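Local coordinates for protein GTP cyclohydrolase 1 type 2 homolog (Staphylococcus aureus subsp. aureus, PDB 3LNL) that is of unknown function but binds zinc at a dinuclear centre and forms a toroidal hexamer of the NIF3 family, with PII-like domains capping the central cavity, at residues Q132-K137 and I206-K211; Y167-S172 and V200-M205; L51-E56 and I362-F367. The protein carries 2 engineered substitutions. All blocks are in the same frame, centred on the assembly; numbering follows the deposited sequence.

Contact 1: residues Q132-K137 and I206-K211; sequences QDVYYK and IDAYQK
Two nearly straight backbone bonds hold Tyr136 against Ile206. Tyr136 N gives its hydrogen to Ile206 O at 2.9 Å, with an N-H...O angle of 169°. Ile206 N returns a bond to Tyr136 O, also 2.9 Å and nearly along the C=O axis. On their shared side of the sheet, CB of Tyr136 packs on CG1 of Ile206 at 3.7 Å. The crowded position of Ile206 CG1 (chi1 57°) brings it up to the tyrosine. The Tyr136 ring meets the turn that follows. Lys211 CD lies over one face, 4.2 Å from the ring centroid, in a CH-pi contact, and Ala208 CA meets the ring edge. This is an antiparallel pairing in the sheet of the PII-like domain, where strand 197-207 ends and turns into helix 211-221. The turn begins beside Val134 O, which accepts a weak bond from Ala208 N at 3.4 Å. Asp207 N, in the non-hydrogen-bonded pair with Tyr135, gives its hydrogen to Gln210 OE1 at 2.7 Å, from above the amide plane. Asp207 OD1 lies 3.3 Å from Tyr135 CE1. Further out, strand 229-238 borders the other edge of 132-137. Lys137 NZ makes a salt bridge to Asp230 of a neighbouring subunit.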
loop_
_atom_site.group_PDB
_atom_site.type_symbol
_atom_site.label_atom_id
_atom_site.label_comp_id
_atom_site.label_asym_id
_atom_site.label_seq_id
_atom_site.Cartn_x
_atom_site.Cartn_y
_atom_site.Cartn_z
ATOM N N GLN B 132 1.511 -14.406 -20.970
ATOM C CA GLN B 132 2.906 -14.823 -21.201
ATOM C C GLN B 132 3.169 -15.988 -20.273
ATOM O O GLN B 132 2.866 -15.927 -19.092
ATOM C CB GLN B 132 3.924 -13.700 -20.939
ATOM C CG GLN B 132 3.869 -12.543 -21.947
ATOM C CD GLN B 132 4.508 -12.871 -23.301
ATOM O OE1 GLN B 132 5.551 -13.532 -23.379
ATOM N NE2 GLN B 132 3.879 -12.407 -24.375
ATOM N N ASP B 133 3.689 -17.063 -20.827
ATOM C CA ASP B 133 4.021 -18.231 -20.040
ATOM C C ASP B 133 5.524 -18.316 -19.886
ATOM O O ASP B 133 6.259 -18.058 -20.825
ATOM C CB ASP B 133 3.457 -19.485 -20.708
ATOM C CG ASP B 133 1.937 -19.395 -20.929
ATOM O OD1 ASP B 133 1.201 -18.978 -20.000
ATOM O OD2 ASP B 133 1.490 -19.735 -22.042
ATOM N N VAL B 134 5.955 -18.657 -18.680
ATOM C CA VAL B 134 7.359 -18.767 -18.358
ATOM C C VAL B 134 7.825 -20.197 -18.567
ATOM O O VAL B 134 7.197 -21.138 -18.084
ATOM C CB VAL B 134 7.624 -18.351 -16.912
ATOM C CG1 VAL B 134 9.112 -18.469 -16.594
ATOM C CG2 VAL B 134 7.108 -16.934 -16.677
ATOM N N TYR B 135 8.892 -20.340 -19.344
ATOM C CA TYR B 135 9.573 -21.617 -19.568
ATOM C C TYR B 135 11.043 -21.433 -19.192
ATOM O O TYR B 135 11.481 -20.318 -18.909
ATOM C CB TYR B 135 9.515 -22.009 -21.045
ATOM C CG TYR B 135 8.129 -22.189 -21.584
ATOM C CD1 TYR B 135 7.571 -23.456 -21.751
ATOM C CD2 TYR B 135 7.370 -21.084 -21.942
ATOM C CE1 TYR B 135 6.271 -23.615 -22.255
ATOM C CE2 TYR B 135 6.085 -21.228 -22.451
ATOM C CZ TYR B 135 5.532 -22.486 -22.597
ATOM O OH TYR B 135 4.241 -22.575 -23.100
ATOM N N TYR B 136 11.816 -22.519 -19.221
ATOM C CA TYR B 136 13.272 -22.430 -19.093
ATOM C C TYR B 136 13.962 -23.192 -20.193
ATOM O O TYR B 136 13.563 -24.315 -20.535
ATOM C CB TYR B 136 13.759 -22.983 -17.761
ATOM C CG TYR B 136 13.359 -22.147 -16.597
ATOM C CD1 TYR B 136 12.268 -22.485 -15.822
ATOM C CD2 TYR B 136 14.075 -21.000 -16.270
ATOM C CE1 TYR B 136 11.892 -21.704 -14.748
ATOM C CE2 TYR B 136 13.704 -20.210 -15.200
ATOM C CZ TYR B 136 12.615 -20.569 -14.441
ATOM O OH TYR B 136 12.243 -19.789 -13.365
ATOM N N LYS B 137 15.008 -22.593 -20.743
ATOM C CA LYS B 137 15.932 -23.347 -21.572
ATOM C C LYS B 137 17.020 -23.886 -20.642
ATOM O O LYS B 137 17.766 -23.119 -20.040
ATOM C CB LYS B 137 16.513 -22.500 -22.685
ATOM C CG LYS B 137 17.032 -23.315 -23.860
ATOM C CD LYS B 137 17.550 -22.350 -24.953
ATOM C CE LYS B 137 16.942 -22.661 -26.319
ATOM N NZ LYS B 137 17.153 -21.469 -27.232
ATOM N N ILE B 206 11.940 -26.772 -20.642
ATOM C CA ILE B 206 11.037 -27.247 -19.607
ATOM C C ILE B 206 10.015 -26.152 -19.282
ATOM O O ILE B 206 10.277 -24.955 -19.463
ATOM C CB ILE B 206 11.795 -27.649 -18.311
ATOM C CG1 ILE B 206 12.621 -26.464 -17.778
ATOM C CG2 ILE B 206 12.667 -28.897 -18.555
ATOM C CD1 ILE B 206 12.882 -26.486 -16.270
ATOM N N ASP B 207 8.848 -26.574 -18.821
ATOM C CA ASP B 207 7.880 -25.651 -18.241
ATOM C C ASP B 207 8.435 -25.195 -16.907
ATOM O O ASP B 207 9.285 -25.881 -16.323
ATOM C CB ASP B 207 6.538 -26.346 -18.009
ATOM C CG ASP B 207 5.923 -26.849 -19.287
ATOM O OD1 ASP B 207 6.306 -26.338 -20.360
ATOM O OD2 ASP B 207 5.061 -27.753 -19.228
ATOM N N ALA B 208 7.935 -24.060 -16.417
ATOM C CA ALA B 208 8.438 -23.464 -15.170
ATOM C C ALA B 208 8.350 -24.384 -13.931
ATOM O O ALA B 208 9.225 -24.338 -13.070
ATOM C CB ALA B 208 7.751 -22.131 -14.896
ATOM N N TYR B 209 7.331 -25.228 -13.838
ATOM C CA TYR B 209 7.162 -26.041 -12.625
ATOM C C TYR B 209 8.178 -27.195 -12.529
ATOM O O TYR B 209 8.376 -27.759 -11.443
ATOM C CB TYR B 209 5.715 -26.553 -12.490
ATOM C CG TYR B 209 5.348 -27.630 -13.476
ATOM C CD1 TYR B 209 5.548 -28.976 -13.174
ATOM C CD2 TYR B 209 4.811 -27.311 -14.714
ATOM C CE1 TYR B 209 5.211 -29.976 -14.082
ATOM C CE2 TYR B 209 4.481 -28.304 -15.633
ATOM C CZ TYR B 209 4.683 -29.630 -15.308
ATOM O OH TYR B 209 4.361 -30.609 -16.214
ATOM N N GLN B 210 8.832 -27.521 -13.651
ATOM C CA GLN B 210 9.781 -28.651 -13.722
ATOM C C GLN B 210 11.216 -28.353 -13.244
ATOM O O GLN B 210 12.002 -29.285 -13.042
ATOM C CB GLN B 210 9.856 -29.194 -15.153
ATOM C CG GLN B 210 8.519 -29.606 -15.782
ATOM C CD GLN B 210 8.685 -29.947 -17.264
ATOM O OE1 GLN B 210 8.321 -29.170 -18.159
ATOM N NE2 GLN B 210 9.265 -31.106 -17.526
ATOM N N LYS B 211 11.558 -27.075 -13.076
ATOM C CA LYS B 211 12.941 -26.672 -12.735
ATOM C C LYS B 211 13.548 -27.604 -11.675
ATOM O O LYS B 211 14.557 -28.261 -11.917
ATOM C CB LYS B 211 12.989 -25.193 -12.293
ATOM C CG LYS B 211 14.392 -24.595 -11.983
ATOM C CD LYS B 211 14.356 -23.043 -11.871
ATOM C CE LYS B 211 15.709 -22.425 -11.389
ATOM N NZ LYS B 211 16.039 -21.035 -11.962
#

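Contact 2: residues Y167-S172 and V200-M205; sequences YCFFES and VKIEFM
Strands 170-176 and 197-207 pair antiparallel in the sheet of the PII-like domain. Phe170 and Glu203 form a hydrogen-bonded pair, as do Ser172 and Lys201; Glu171 and Ile202 between them form a non-hydrogen-bonded pair. Next to the Phe170-Glu203 pair, Phe169 and Phe204 lie side by side in an offset edge-to-face stack. The edge of Phe169 points at the face of Phe204, with centroids 5.4 Å apart and planes at 82°. The crowded chi1 of Phe204 (59°) sets its ring beside Phe169, CD2 3.5 Å from Phe169 CE1. Ile202 reaches the Phe169 ring with CG2, 3.5 Å from Phe169 CD1. Phe170 takes the opposite side of the sheet, its ring alongside the extended Glu203 chain and 56° from the carboxylate plane. Glu203 OE1 is held by Lys201 NZ in a salt bridge of 2.8 Å, and Glu203 OE2 bonds to Tyr141 OH of a neighbouring subunit. That tyrosine also stacks edge-to-face with Phe170, and the sheet runs on into its subunit. Glu171 OE2 pairs with Lys151. At the far end Ser172 grips Lys201 O twice, with N at 2.9 Å and OG at 2.8 Å, one from each side of the carbonyl plane, neither on a lone pair.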
loop_
_atom_site.group_PDB
_atom_site.type_symbol
_atom_site.label_atom_id
_atom_site.label_comp_id
_atom_site.label_asym_id
_atom_site.label_seq_id
_atom_site.Cartn_x
_atom_site.Cartn_y
_atom_site.Cartn_z
ATOM N N TYR B 167 12.326 -36.758 -26.669
ATOM C CA TYR B 167 13.776 -36.720 -26.928
ATOM C C TYR B 167 14.216 -35.470 -27.716
ATOM O O TYR B 167 15.041 -35.552 -28.629
ATOM C CB TYR B 167 14.194 -37.997 -27.663
ATOM C CG TYR B 167 15.559 -38.539 -27.285
ATOM C CD1 TYR B 167 15.704 -39.426 -26.218
ATOM C CD2 TYR B 167 16.698 -38.194 -28.008
ATOM C CE1 TYR B 167 16.936 -39.934 -25.873
ATOM C CE2 TYR B 167 17.945 -38.707 -27.666
ATOM C CZ TYR B 167 18.055 -39.574 -26.601
ATOM O OH TYR B 167 19.293 -40.073 -26.273
ATOM N N CYS B 168 13.651 -34.323 -27.354
ATOM C CA CYS B 168 13.899 -33.065 -28.063
ATOM C C CYS B 168 15.057 -32.324 -27.434
ATOM O O CYS B 168 14.892 -31.647 -26.423
ATOM C CB CYS B 168 12.658 -32.181 -28.037
ATOM S SG CYS B 168 11.225 -33.093 -28.614
ATOM N N PHE B 169 16.225 -32.482 -28.040
ATOM C CA PHE B 169 17.443 -31.842 -27.581
ATOM C C PHE B 169 18.031 -31.081 -28.748
ATOM O O PHE B 169 17.790 -31.438 -29.912
ATOM C CB PHE B 169 18.475 -32.884 -27.133
ATOM C CG PHE B 169 18.132 -33.600 -25.855
ATOM C CD1 PHE B 169 18.257 -32.961 -24.622
ATOM C CD2 PHE B 169 17.741 -34.941 -25.875
ATOM C CE1 PHE B 169 17.967 -33.628 -23.435
ATOM C CE2 PHE B 169 17.454 -35.625 -24.688
ATOM C CZ PHE B 169 17.572 -34.968 -23.467
ATOM N N PHE B 170 18.799 -30.042 -28.433
ATOM C CA PHE B 170 19.687 -29.407 -29.398
ATOM C C PHE B 170 21.146 -29.508 -28.921
ATOM O O PHE B 170 21.463 -29.197 -27.771
ATOM C CB PHE B 170 19.291 -27.963 -29.649
ATOM C CG PHE B 170 20.158 -27.280 -30.650
ATOM C CD1 PHE B 170 19.924 -27.434 -32.004
ATOM C CD2 PHE B 170 21.226 -26.483 -30.238
ATOM C CE1 PHE B 170 20.735 -26.801 -32.937
ATOM C CE2 PHE B 170 22.048 -25.847 -31.173
ATOM C CZ PHE B 170 21.796 -26.003 -32.522
ATOM N N GLU B 171 22.023 -29.931 -29.830
ATOM C CA GLU B 171 23.425 -30.242 -29.506
ATOM C C GLU B 171 24.446 -29.293 -30.154
ATOM O O GLU B 171 24.442 -29.049 -31.371
ATOM C CB GLU B 171 23.753 -31.686 -29.877
ATOM C CG GLU B 171 23.312 -32.678 -28.828
ATOM C CD GLU B 171 23.600 -34.109 -29.233
ATOM O OE1 GLU B 171 23.029 -34.550 -30.250
ATOM O OE2 GLU B 171 24.391 -34.781 -28.540
ATOM N N SER B 172 25.334 -28.797 -29.298
ATOM C CA SER B 172 26.289 -27.761 -29.635
ATOM C C SER B 172 27.654 -28.342 -29.261
ATOM O O SER B 172 27.778 -28.975 -28.215
ATOM C CB SER B 172 25.968 -26.474 -28.823
ATOM O OG SER B 172 24.610 -26.455 -28.301
ATOM N N VAL B 200 30.059 -31.243 -25.166
ATOM C CA VAL B 200 28.816 -31.035 -25.880
ATOM C C VAL B 200 27.862 -30.266 -24.957
ATOM O O VAL B 200 27.532 -30.717 -23.848
ATOM C CB VAL B 200 28.172 -32.361 -26.348
ATOM C CG1 VAL B 200 26.842 -32.093 -27.007
ATOM C CG2 VAL B 200 29.094 -33.088 -27.319
ATOM N N LYS B 201 27.456 -29.089 -25.430
ATOM C CA LYS B 201 26.427 -28.295 -24.786
ATOM C C LYS B 201 25.072 -28.766 -25.316
ATOM O O LYS B 201 24.713 -28.523 -26.478
ATOM C CB LYS B 201 26.648 -26.807 -25.076
ATOM C CG LYS B 201 25.618 -25.869 -24.460
ATOM C CD LYS B 201 25.764 -24.428 -24.992
ATOM C CE LYS B 201 24.622 -23.575 -24.490
ATOM N NZ LYS B 201 24.190 -22.515 -25.447
ATOM N N ILE B 202 24.335 -29.464 -24.464
ATOM C CA ILE B 202 23.004 -29.948 -24.814
ATOM C C ILE B 202 21.956 -28.975 -24.241
ATOM O O ILE B 202 22.099 -28.493 -23.122
ATOM C CB ILE B 202 22.746 -31.359 -24.259
ATOM C CG1 ILE B 202 23.998 -32.244 -24.392
ATOM C CG2 ILE B 202 21.565 -32.014 -24.988
ATOM C CD1 ILE B 202 23.785 -33.731 -23.997
ATOM N N GLU B 203 20.926 -28.684 -25.026
ATOM C CA GLU B 203 19.841 -27.779 -24.620
ATOM C C GLU B 203 18.459 -28.441 -24.777
ATOM O O GLU B 203 18.236 -29.278 -25.654
ATOM C CB GLU B 203 19.855 -26.490 -25.446
ATOM C CG GLU B 203 21.250 -25.865 -25.666
ATOM C CD GLU B 203 21.216 -24.613 -26.553
ATOM O OE1 GLU B 203 22.289 -24.002 -26.771
ATOM O OE2 GLU B 203 20.126 -24.233 -27.036
ATOM N N PHE B 204 17.537 -28.044 -23.920
ATOM C CA PHE B 204 16.146 -28.451 -24.053
ATOM C C PHE B 204 15.246 -27.531 -23.227
ATOM O O PHE B 204 15.724 -26.701 -22.428
ATOM C CB PHE B 204 15.959 -29.924 -23.658
ATOM C CG PHE B 204 16.381 -30.239 -22.254
ATOM C CD1 PHE B 204 15.436 -30.319 -21.228
ATOM C CD2 PHE B 204 17.717 -30.478 -21.953
ATOM C CE1 PHE B 204 15.815 -30.621 -19.930
ATOM C CE2 PHE B 204 18.099 -30.790 -20.660
ATOM C CZ PHE B 204 17.139 -30.860 -19.641
ATOM N N MET B 205 13.947 -27.690 -23.437
ATOM C CA MET B 205 12.933 -26.828 -22.832
ATOM C C MET B 205 12.258 -27.525 -21.679
ATOM O O MET B 205 12.058 -28.724 -21.718
ATOM C CB MET B 205 11.900 -26.433 -23.884
ATOM C CG MET B 205 12.482 -25.599 -25.005
ATOM S SD MET B 205 13.196 -24.046 -24.362
ATOM C CE MET B 205 11.674 -23.186 -23.835
#

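Contact 3: residues L51-E56 and I362-F367; sequences LEVVNE and INTDPF
Ile362 fills the tight part of this contact. Its side chain points at helix 51-60 and lies against one turn of it, between Glu52 and Glu56. CG1 is anti to the carbonyl carbon (chi1 -66°), and chi2 of 164° extends the chain so that CD1 leads. CD1 of Ile362 comes within 3.5 Å of Glu52 O and 3.8 Å of Glu52 CB. Glu56 reaches toward it tip to tip, with OE2 3.4 Å from Ile362 CD1. The carboxylate of Glu56 is buried, but it is not left to the methyl group. OE2 is hydrogen-bonded to Ser360 OG, which also bonds to Ile362 N, and OE1 to Thr361 N, so the acid ties down the chain just before Ile362. Also on the buried side, a sparse contact joins Val53 CG2 to Thr364 CG2 at 4.0 Å, the two side chains crossing at about a right angle.

The solvent side is looser. Glu52 is exposed and was modelled in two conformers; in the one described here its OE1 stands 3.4 Å from Ile362 CG2. No hydrogen bond joins the two segments. From Asn363 on, the loop is shaped by two successive Asx turns: Asn363 OD1 accepts from Asp365 N, and Asp365 OD1 from Phe367 N. The side chain of Thr364 is about 7 Å from that of the zinc ligand His69, so this helix-to-loop contact lies near, but not in, the dinuclear metal site of the NIF3 fold.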
loop_
_atom_site.group_PDB
_atom_site.type_symbol
_atom_site.label_atom_id
_atom_site.label_comp_id
_atom_site.label_asym_id
_atom_site.label_seq_id
_atom_site.Cartn_x
_atom_site.Cartn_y
_atom_site.Cartn_z
ATOM N N LEU B 51 -31.370 -19.658 -8.128
ATOM C CA LEU B 51 -32.209 -20.712 -7.500
ATOM C C LEU B 51 -32.963 -21.516 -8.551
ATOM O O LEU B 51 -33.118 -22.757 -8.435
ATOM C CB LEU B 51 -33.197 -20.132 -6.498
ATOM C CG LEU B 51 -33.994 -21.079 -5.553
ATOM C CD1 LEU B 51 -33.083 -21.784 -4.623
ATOM C CD2 LEU B 51 -35.027 -20.257 -4.754
ATOM N N GLU B 52 -33.468 -20.833 -9.583
ATOM C CA GLU B 52 -34.209 -21.531 -10.658
ATOM C C GLU B 52 -33.306 -22.540 -11.365
ATOM O O GLU B 52 -33.753 -23.628 -11.716
ATOM C CB GLU B 52 -34.847 -20.548 -11.662
ATOM C CG GLU B 52 -36.052 -19.748 -11.074
ATOM C CD GLU B 52 -36.665 -18.689 -12.023
ATOM O OE1 GLU B 52 -36.025 -18.242 -13.017
ATOM O OE2 GLU B 52 -37.822 -18.278 -11.748
ATOM N N VAL B 53 -32.021 -22.215 -11.525
ATOM C CA VAL B 53 -31.097 -23.148 -12.171
ATOM C C VAL B 53 -30.916 -24.421 -11.303
ATOM O O VAL B 53 -30.902 -25.544 -11.822
ATOM C CB VAL B 53 -29.759 -22.484 -12.498
ATOM C CG1 VAL B 53 -28.680 -23.554 -12.955
ATOM C CG2 VAL B 53 -29.988 -21.425 -13.578
ATOM N N VAL B 54 -30.819 -24.236 -10.000
ATOM C CA VAL B 54 -30.682 -25.345 -9.092
ATOM C C VAL B 54 -31.948 -26.231 -9.162
ATOM O O VAL B 54 -31.826 -27.451 -9.244
ATOM C CB VAL B 54 -30.385 -24.881 -7.639
ATOM C CG1 VAL B 54 -30.216 -26.089 -6.715
ATOM C CG2 VAL B 54 -29.153 -23.981 -7.617
ATOM N N ASN B 55 -33.126 -25.601 -9.223
ATOM C CA ASN B 55 -34.394 -26.322 -9.300
ATOM C C ASN B 55 -34.467 -27.083 -10.579
ATOM O O ASN B 55 -34.997 -28.186 -10.613
ATOM C CB ASN B 55 -35.581 -25.365 -9.196
ATOM C CG ASN B 55 -35.767 -24.810 -7.780
ATOM O OD1 ASN B 55 -35.368 -25.440 -6.815
ATOM N ND2 ASN B 55 -36.458 -23.687 -7.665
ATOM N N GLU B 56 -33.964 -26.478 -11.651
ATOM C CA GLU B 56 -33.923 -27.139 -12.963
ATOM C C GLU B 56 -32.992 -28.396 -12.946
ATOM O O GLU B 56 -33.345 -29.447 -13.476
ATOM C CB GLU B 56 -33.485 -26.114 -14.035
ATOM C CG GLU B 56 -33.281 -26.643 -15.488
ATOM C CD GLU B 56 -32.651 -25.584 -16.384
ATOM O OE1 GLU B 56 -32.823 -25.710 -17.576
ATOM O OE2 GLU B 56 -31.970 -24.611 -15.917
ATOM N N ILE B 362 -33.083 -21.364 -18.704
ATOM C CA ILE B 362 -33.641 -20.250 -17.952
ATOM C C ILE B 362 -32.952 -18.919 -18.324
ATOM O O ILE B 362 -31.746 -18.818 -18.298
ATOM C CB ILE B 362 -33.574 -20.544 -16.460
ATOM C CG1 ILE B 362 -34.520 -21.743 -16.168
ATOM C CG2 ILE B 362 -34.019 -19.270 -15.613
ATOM C CD1 ILE B 362 -34.278 -22.345 -14.921
ATOM N N ASN B 363 -33.730 -17.898 -18.659
ATOM C CA ASN B 363 -33.179 -16.571 -18.782
ATOM C C ASN B 363 -32.990 -15.978 -17.384
ATOM O O ASN B 363 -33.947 -15.719 -16.701
ATOM C CB ASN B 363 -34.094 -15.674 -19.633
ATOM C CG ASN B 363 -33.454 -14.346 -19.922
ATOM O OD1 ASN B 363 -32.904 -13.709 -19.011
ATOM N ND2 ASN B 363 -33.501 -13.907 -21.213
ATOM N N THR B 364 -31.747 -15.764 -16.969
ATOM C CA THR B 364 -31.416 -15.416 -15.616
ATOM C C THR B 364 -30.996 -13.929 -15.607
ATOM O O THR B 364 -30.390 -13.494 -14.682
ATOM C CB THR B 364 -30.178 -16.279 -15.089
ATOM O OG1 THR B 364 -29.094 -16.168 -16.003
ATOM C CG2 THR B 364 -30.532 -17.755 -14.947
ATOM N N ASP B 365 -31.295 -13.166 -16.668
ATOM C CA ASP B 365 -30.914 -11.767 -16.722
ATOM C C ASP B 365 -31.701 -11.099 -15.612
ATOM O O ASP B 365 -32.908 -11.246 -15.582
ATOM C CB ASP B 365 -31.265 -11.111 -18.044
ATOM C CG ASP B 365 -30.602 -9.732 -18.217
ATOM O OD1 ASP B 365 -30.160 -9.122 -17.216
ATOM O OD2 ASP B 365 -30.554 -9.223 -19.358
ATOM N N PRO B 366 -31.030 -10.396 -14.688
ATOM C CA PRO B 366 -31.767 -9.621 -13.686
ATOM C C PRO B 366 -32.592 -8.441 -14.272
ATOM O O PRO B 366 -33.565 -8.020 -13.708
ATOM C CB PRO B 366 -30.634 -9.145 -12.737
ATOM C CG PRO B 366 -29.461 -9.126 -13.560
ATOM C CD PRO B 366 -29.590 -10.371 -14.398
ATOM N N PHE B 367 -32.182 -7.939 -15.428
ATOM C CA PHE B 367 -32.827 -6.871 -16.080
ATOM C C PHE B 367 -33.993 -7.377 -16.945
ATOM O O PHE B 367 -33.862 -8.359 -17.654
ATOM C CB PHE B 367 -31.862 -6.113 -16.978
ATOM C CG PHE B 367 -30.849 -5.309 -16.254
ATOM C CD1 PHE B 367 -29.506 -5.410 -16.585
ATOM C CD2 PHE B 367 -31.238 -4.370 -15.302
ATOM C CE1 PHE B 367 -28.576 -4.626 -15.944
ATOM C CE2 PHE B 367 -30.309 -3.582 -14.665
ATOM C CZ PHE B 367 -28.963 -3.710 -14.996
#

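In the fold
Contacts 1 and 2 belong to one sheet and share strand 197-207. The strand pairs with 125-142 in contact 1 and with 170-176 in contact 2. Contacts 1 and 2 touch where Lys137 CE packs on Glu203 OE2 at 3.6 Å. Contact 1 lies at the surface, at the end of the shared strand. Contact 2 is largely buried, with phenylalanines and a salt bridge beside its ladder. Both reach a neighbouring subunit. Contact 3 is separate, its centre about 42 Å from that of contact 1 and 55 Å from that of contact 2. It is partly buried and joins a helix to a loop near the zinc site by van der Waals contact, without a ladder.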